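Local coordinates for thioesterase domain-containing protein (Pseudomonas aeruginosa, PDB 1ZKI) that adopts a hotdog fold and acts as a thioesterase, probably hydrolysing acyl-CoA thioesters, at residues A88-V100 with V110-A122. Sequence-based numbering, arbitrary orientation.
Sequences AVADGEVRCVARV and VEAEVRQGDKLVA
Q116 NE2 is gripped twice, by the backbone oxygens of D91, in the loop before strand 93-100, and of E93, its first residue. It gives one N-H to D91 O at 2.8 Å, in the carbonyl plane, and the other to E93 O at 3.0 Å, from above that carbonyl's plane. Both oxygens lie close to the amide plane, so its rotation is fixed. The extended side chain, with CG anti to the backbone N (chi1 -174°), spans the gap to D91. Q116 OE1 accepts from K119 NZ, across the type II' turn.

The strands pair through R95-R115, V97-E113 and R99-E111, each with two backbone hydrogen bonds. On the face carrying these residues R115 NE makes a salt bridge to E113 OE1 of its own strand, and a water links R99 NE to E111 OE2. E111 OE1 is in salt bridges with K123 of its own chain and K123 of the second subunit. The opposite face is apolar: V94 CB meets V114 CG1 at 3.6 Å, and A98 CB meets A112 CB at 3.8 Å. V89 CG2 rests against both methyls of V121. Helix 51-70 lies against V94, C96 and V110. A classic bulge sets V121 and A122 opposite V114. This is the antiparallel hairpin of a hotdog fold, its sheet wrapped around the long helix.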
loop_
_atom_site.group_PDB
_atom_site.type_symbol
_atom_site.label_atom_id
_atom_site.label_comp_id
_atom_site.label_asym_id
_atom_site.label_seq_id
_atom_site.Cartn_x
_atom_site.Cartn_y
_atom_site.Cartn_z
ATOM N N ALA A 88 -5.102 6.939 -16.108
ATOM C CA ALA A 88 -5.340 6.035 -17.230
ATOM C C ALA A 88 -4.105 5.908 -18.106
ATOM O O ALA A 88 -3.334 6.869 -18.267
ATOM C CB ALA A 88 -6.511 6.540 -18.077
ATOM N N VAL A 89 -3.952 4.732 -18.703
ATOM C CA VAL A 89 -2.885 4.455 -19.662
ATOM C C VAL A 89 -3.504 4.228 -21.052
ATOM O O VAL A 89 -4.359 3.374 -21.210
ATOM C CB VAL A 89 -2.078 3.188 -19.248
ATOM C CG1 VAL A 89 -1.010 2.839 -20.306
ATOM C CG2 VAL A 89 -1.442 3.381 -17.893
ATOM N N ALA A 90 -3.080 5.004 -22.047
ATOM C CA ALA A 90 -3.676 4.918 -23.392
ATOM C C ALA A 90 -2.776 4.209 -24.404
ATOM O O ALA A 90 -3.250 3.729 -25.443
ATOM C CB ALA A 90 -4.067 6.311 -23.906
ATOM N N ASP A 91 -1.479 4.143 -24.112
ATOM C CA ASP A 91 -0.545 3.505 -25.037
ATOM C C ASP A 91 0.791 3.204 -24.380
ATOM O O ASP A 91 1.010 3.557 -23.213
ATOM C CB ASP A 91 -0.342 4.372 -26.283
ATOM C CG ASP A 91 0.126 5.758 -25.954
ATOM O OD1 ASP A 91 0.993 5.933 -25.065
ATOM O OD2 ASP A 91 -0.376 6.692 -26.605
ATOM N N GLY A 92 1.681 2.576 -25.141
ATOM C CA GLY A 92 3.026 2.268 -24.669
ATOM C C GLY A 92 2.974 1.088 -23.719
ATOM O O GLY A 92 2.132 0.199 -23.873
ATOM N N GLU A 93 3.858 1.066 -22.733
ATOM C CA GLU A 93 3.841 -0.029 -21.776
ATOM C C GLU A 93 3.903 0.469 -20.343
ATOM O O GLU A 93 4.331 1.598 -20.073
ATOM C CB GLU A 93 4.994 -1.004 -22.032
ATOM C CG GLU A 93 6.363 -0.459 -21.651
ATOM C CD GLU A 93 7.484 -1.411 -22.047
ATOM O OE1 GLU A 93 7.760 -1.499 -23.271
ATOM O OE2 GLU A 93 8.084 -2.046 -21.135
ATOM N N VAL A 94 3.508 -0.408 -19.431
ATOM C CA VAL A 94 3.651 -0.120 -18.008
ATOM C C VAL A 94 4.574 -1.139 -17.354
ATOM O O VAL A 94 4.734 -2.266 -17.854
ATOM C CB VAL A 94 2.280 -0.063 -17.271
ATOM C CG1 VAL A 94 1.420 1.105 -17.801
ATOM C CG2 VAL A 94 1.525 -1.402 -17.399
ATOM N N ARG A 95 5.178 -0.728 -16.240
ATOM C CA ARG A 95 6.025 -1.597 -15.438
ATOM C C ARG A 95 5.422 -1.690 -14.062
ATOM O O ARG A 95 5.016 -0.683 -13.504
ATOM C CB ARG A 95 7.449 -1.021 -15.340
ATOM C CG ARG A 95 8.161 -0.863 -16.679
ATOM C CD ARG A 95 8.472 -2.223 -17.239
ATOM N NE ARG A 95 9.134 -2.213 -18.542
ATOM C CZ ARG A 95 10.404 -2.538 -18.734
ATOM N NH1 ARG A 95 11.184 -2.853 -17.697
ATOM N NH2 ARG A 95 10.891 -2.554 -19.970
ATOM N N CYS A 96 5.356 -2.907 -13.539
ATOM C CA CYS A 96 4.964 -3.126 -12.153
ATOM C C CYS A 96 6.169 -3.624 -11.377
ATOM O O CYS A 96 6.863 -4.554 -11.816
ATOM C CB CYS A 96 3.830 -4.130 -12.076
ATOM S SG CYS A 96 3.307 -4.451 -10.353
ATOM N N VAL A 97 6.434 -2.987 -10.238
ATOM C CA VAL A 97 7.443 -3.480 -9.300
ATOM C C VAL A 97 6.734 -3.833 -7.993
ATOM O O VAL A 97 6.001 -2.999 -7.436
ATOM C CB VAL A 97 8.551 -2.435 -9.044
ATOM C CG1 VAL A 97 9.549 -2.959 -8.003
ATOM C CG2 VAL A 97 9.251 -2.090 -10.364
ATOM N N ALA A 98 6.937 -5.066 -7.526
ATOM C CA ALA A 98 6.338 -5.528 -6.287
ATOM C C ALA A 98 7.453 -5.870 -5.304
ATOM O O ALA A 98 8.533 -6.322 -5.706
ATOM C CB ALA A 98 5.450 -6.748 -6.528
ATOM N N ARG A 99 7.176 -5.641 -4.019
ATOM C CA ARG A 99 8.157 -5.814 -2.967
ATOM C C ARG A 99 7.502 -6.478 -1.765
ATOM O O ARG A 99 6.497 -5.975 -1.251
ATOM C CB ARG A 99 8.697 -4.439 -2.567
ATOM C CG ARG A 99 9.858 -4.470 -1.601
ATOM C CD ARG A 99 10.409 -3.037 -1.399
ATOM N NE ARG A 99 10.797 -2.447 -2.687
ATOM C CZ ARG A 99 11.987 -2.598 -3.279
ATOM N NH1 ARG A 99 12.956 -3.313 -2.705
ATOM N NH2 ARG A 99 12.212 -2.025 -4.460
ATOM N N VAL A 100 8.064 -7.596 -1.325
ATOM C CA VAL A 100 7.619 -8.247 -0.094
ATOM C C VAL A 100 7.984 -7.357 1.109
ATOM O O VAL A 100 9.165 -6.998 1.309
ATOM C CB VAL A 100 8.281 -9.634 0.070
ATOM C CG1 VAL A 100 7.858 -10.273 1.371
ATOM C CG2 VAL A 100 7.928 -10.552 -1.137
ATOM N N VAL A 110 2.712 -7.917 0.695
ATOM C CA VAL A 110 3.417 -7.415 -0.488
ATOM C C VAL A 110 2.774 -6.118 -0.951
ATOM O O VAL A 110 1.547 -5.969 -0.838
ATOM C CB VAL A 110 3.358 -8.440 -1.673
ATOM C CG1 VAL A 110 4.286 -8.019 -2.821
ATOM C CG2 VAL A 110 3.709 -9.837 -1.208
ATOM N N GLU A 111 3.594 -5.161 -1.405
ATOM C CA GLU A 111 3.062 -3.951 -2.026
ATOM C C GLU A 111 3.532 -3.910 -3.465
ATOM O O GLU A 111 4.487 -4.613 -3.825
ATOM C CB GLU A 111 3.507 -2.684 -1.281
ATOM C CG GLU A 111 4.993 -2.390 -1.379
ATOM C CD GLU A 111 5.381 -0.990 -0.840
ATOM O OE1 GLU A 111 4.486 -0.148 -0.602
ATOM O OE2 GLU A 111 6.591 -0.740 -0.664
ATOM N N ALA A 112 2.867 -3.112 -4.294
ATOM C CA ALA A 112 3.288 -2.985 -5.693
ATOM C C ALA A 112 2.870 -1.644 -6.250
ATOM O O ALA A 112 1.912 -1.037 -5.766
ATOM C CB ALA A 112 2.733 -4.130 -6.550
ATOM N N GLU A 113 3.621 -1.154 -7.232
ATOM C CA GLU A 113 3.247 0.053 -7.943
ATOM C C GLU A 113 3.373 -0.210 -9.434
ATOM O O GLU A 113 4.222 -1.005 -9.865
ATOM C CB GLU A 113 4.107 1.263 -7.533
ATOM C CG GLU A 113 5.571 1.100 -7.815
ATOM C CD GLU A 113 6.356 2.406 -7.653
ATOM O OE1 GLU A 113 7.499 2.464 -8.155
ATOM O OE2 GLU A 113 5.823 3.366 -7.057
ATOM N N VAL A 114 2.486 0.406 -10.200
ATOM C CA VAL A 114 2.543 0.349 -11.655
ATOM C C VAL A 114 2.861 1.752 -12.129
ATOM O O VAL A 114 2.240 2.723 -11.669
ATOM C CB VAL A 114 1.200 -0.105 -12.256
ATOM C CG1 VAL A 114 1.274 -0.137 -13.799
ATOM C CG2 VAL A 114 0.805 -1.487 -11.682
ATOM N N ARG A 115 3.827 1.854 -13.034
ATOM C CA ARG A 115 4.256 3.153 -13.545
ATOM C C ARG A 115 4.414 3.120 -15.053
ATOM O O ARG A 115 4.614 2.066 -15.657
ATOM C CB ARG A 115 5.601 3.559 -12.931
ATOM C CG ARG A 115 5.539 3.898 -11.456
ATOM C CD ARG A 115 6.877 4.483 -10.961
ATOM N NE ARG A 115 6.703 4.904 -9.582
ATOM C CZ ARG A 115 6.280 6.105 -9.213
ATOM N NH1 ARG A 115 6.027 7.037 -10.122
ATOM N NH2 ARG A 115 6.115 6.371 -7.931
ATOM N N GLN A 116 4.365 4.300 -15.653
ATOM C CA GLN A 116 4.899 4.486 -16.997
ATOM C C GLN A 116 5.876 5.657 -16.859
ATOM O O GLN A 116 5.466 6.819 -16.789
ATOM C CB GLN A 116 3.775 4.790 -17.986
ATOM C CG GLN A 116 4.235 4.863 -19.430
ATOM C CD GLN A 116 3.064 5.025 -20.375
ATOM O OE1 GLN A 116 2.491 6.109 -20.475
ATOM N NE2 GLN A 116 2.714 3.964 -21.082
ATOM N N GLY A 117 7.165 5.350 -16.770
ATOM C CA GLY A 117 8.164 6.370 -16.435
ATOM C C GLY A 117 7.849 7.053 -15.113
ATOM O O GLY A 117 7.657 6.386 -14.094
ATOM N N ASP A 118 7.773 8.386 -15.155
ATOM C CA ASP A 118 7.457 9.214 -13.979
ATOM C C ASP A 118 5.944 9.415 -13.771
ATOM O O ASP A 118 5.516 10.354 -13.087
ATOM C CB ASP A 118 8.178 10.575 -14.051
ATOM C CG ASP A 118 7.534 11.551 -15.041
ATOM O OD1 ASP A 118 6.844 11.109 -15.975
ATOM O OD2 ASP A 118 7.726 12.782 -14.883
ATOM N N LYS A 119 5.143 8.541 -14.372
ATOM C CA LYS A 119 3.705 8.558 -14.143
ATOM C C LYS A 119 3.309 7.390 -13.246
ATOM O O LYS A 119 3.489 6.227 -13.622
ATOM C CB LYS A 119 2.933 8.507 -15.463
ATOM C CG LYS A 119 3.424 9.496 -16.536
ATOM C CD LYS A 119 2.714 9.185 -17.836
ATOM C CE LYS A 119 3.507 9.673 -19.027
ATOM N NZ LYS A 119 3.138 8.875 -20.229
ATOM N N LEU A 120 2.764 7.692 -12.064
ATOM C CA LEU A 120 2.201 6.643 -11.211
ATOM C C LEU A 120 0.816 6.280 -11.715
ATOM O O LEU A 120 -0.082 7.135 -11.770
ATOM C CB LEU A 120 2.145 7.082 -9.742
ATOM C CG LEU A 120 1.598 6.056 -8.750
ATOM C CD1 LEU A 120 2.413 4.775 -8.719
ATOM C CD2 LEU A 120 1.516 6.670 -7.329
ATOM N N VAL A 121 0.655 5.019 -12.095
ATOM C CA VAL A 121 -0.601 4.545 -12.680
ATOM C C VAL A 121 -1.493 3.858 -11.640
ATOM O O VAL A 121 -2.719 4.087 -11.607
ATOM C CB VAL A 121 -0.322 3.585 -13.871
ATOM C CG1 VAL A 121 -1.603 2.868 -14.337
ATOM C CG2 VAL A 121 0.317 4.382 -15.037
ATOM N N ALA A 122 -0.899 2.994 -10.820
ATOM C CA ALA A 122 -1.697 2.267 -9.800
ATOM C C ALA A 122 -0.799 1.868 -8.639
ATOM O O ALA A 122 0.421 1.829 -8.775
ATOM C CB ALA A 122 -2.363 1.027 -10.415
HETATM O O HOH W 1 -0.262 6.312 -22.007
HETATM O O HOH W 2 8.168 -0.621 -3.026
#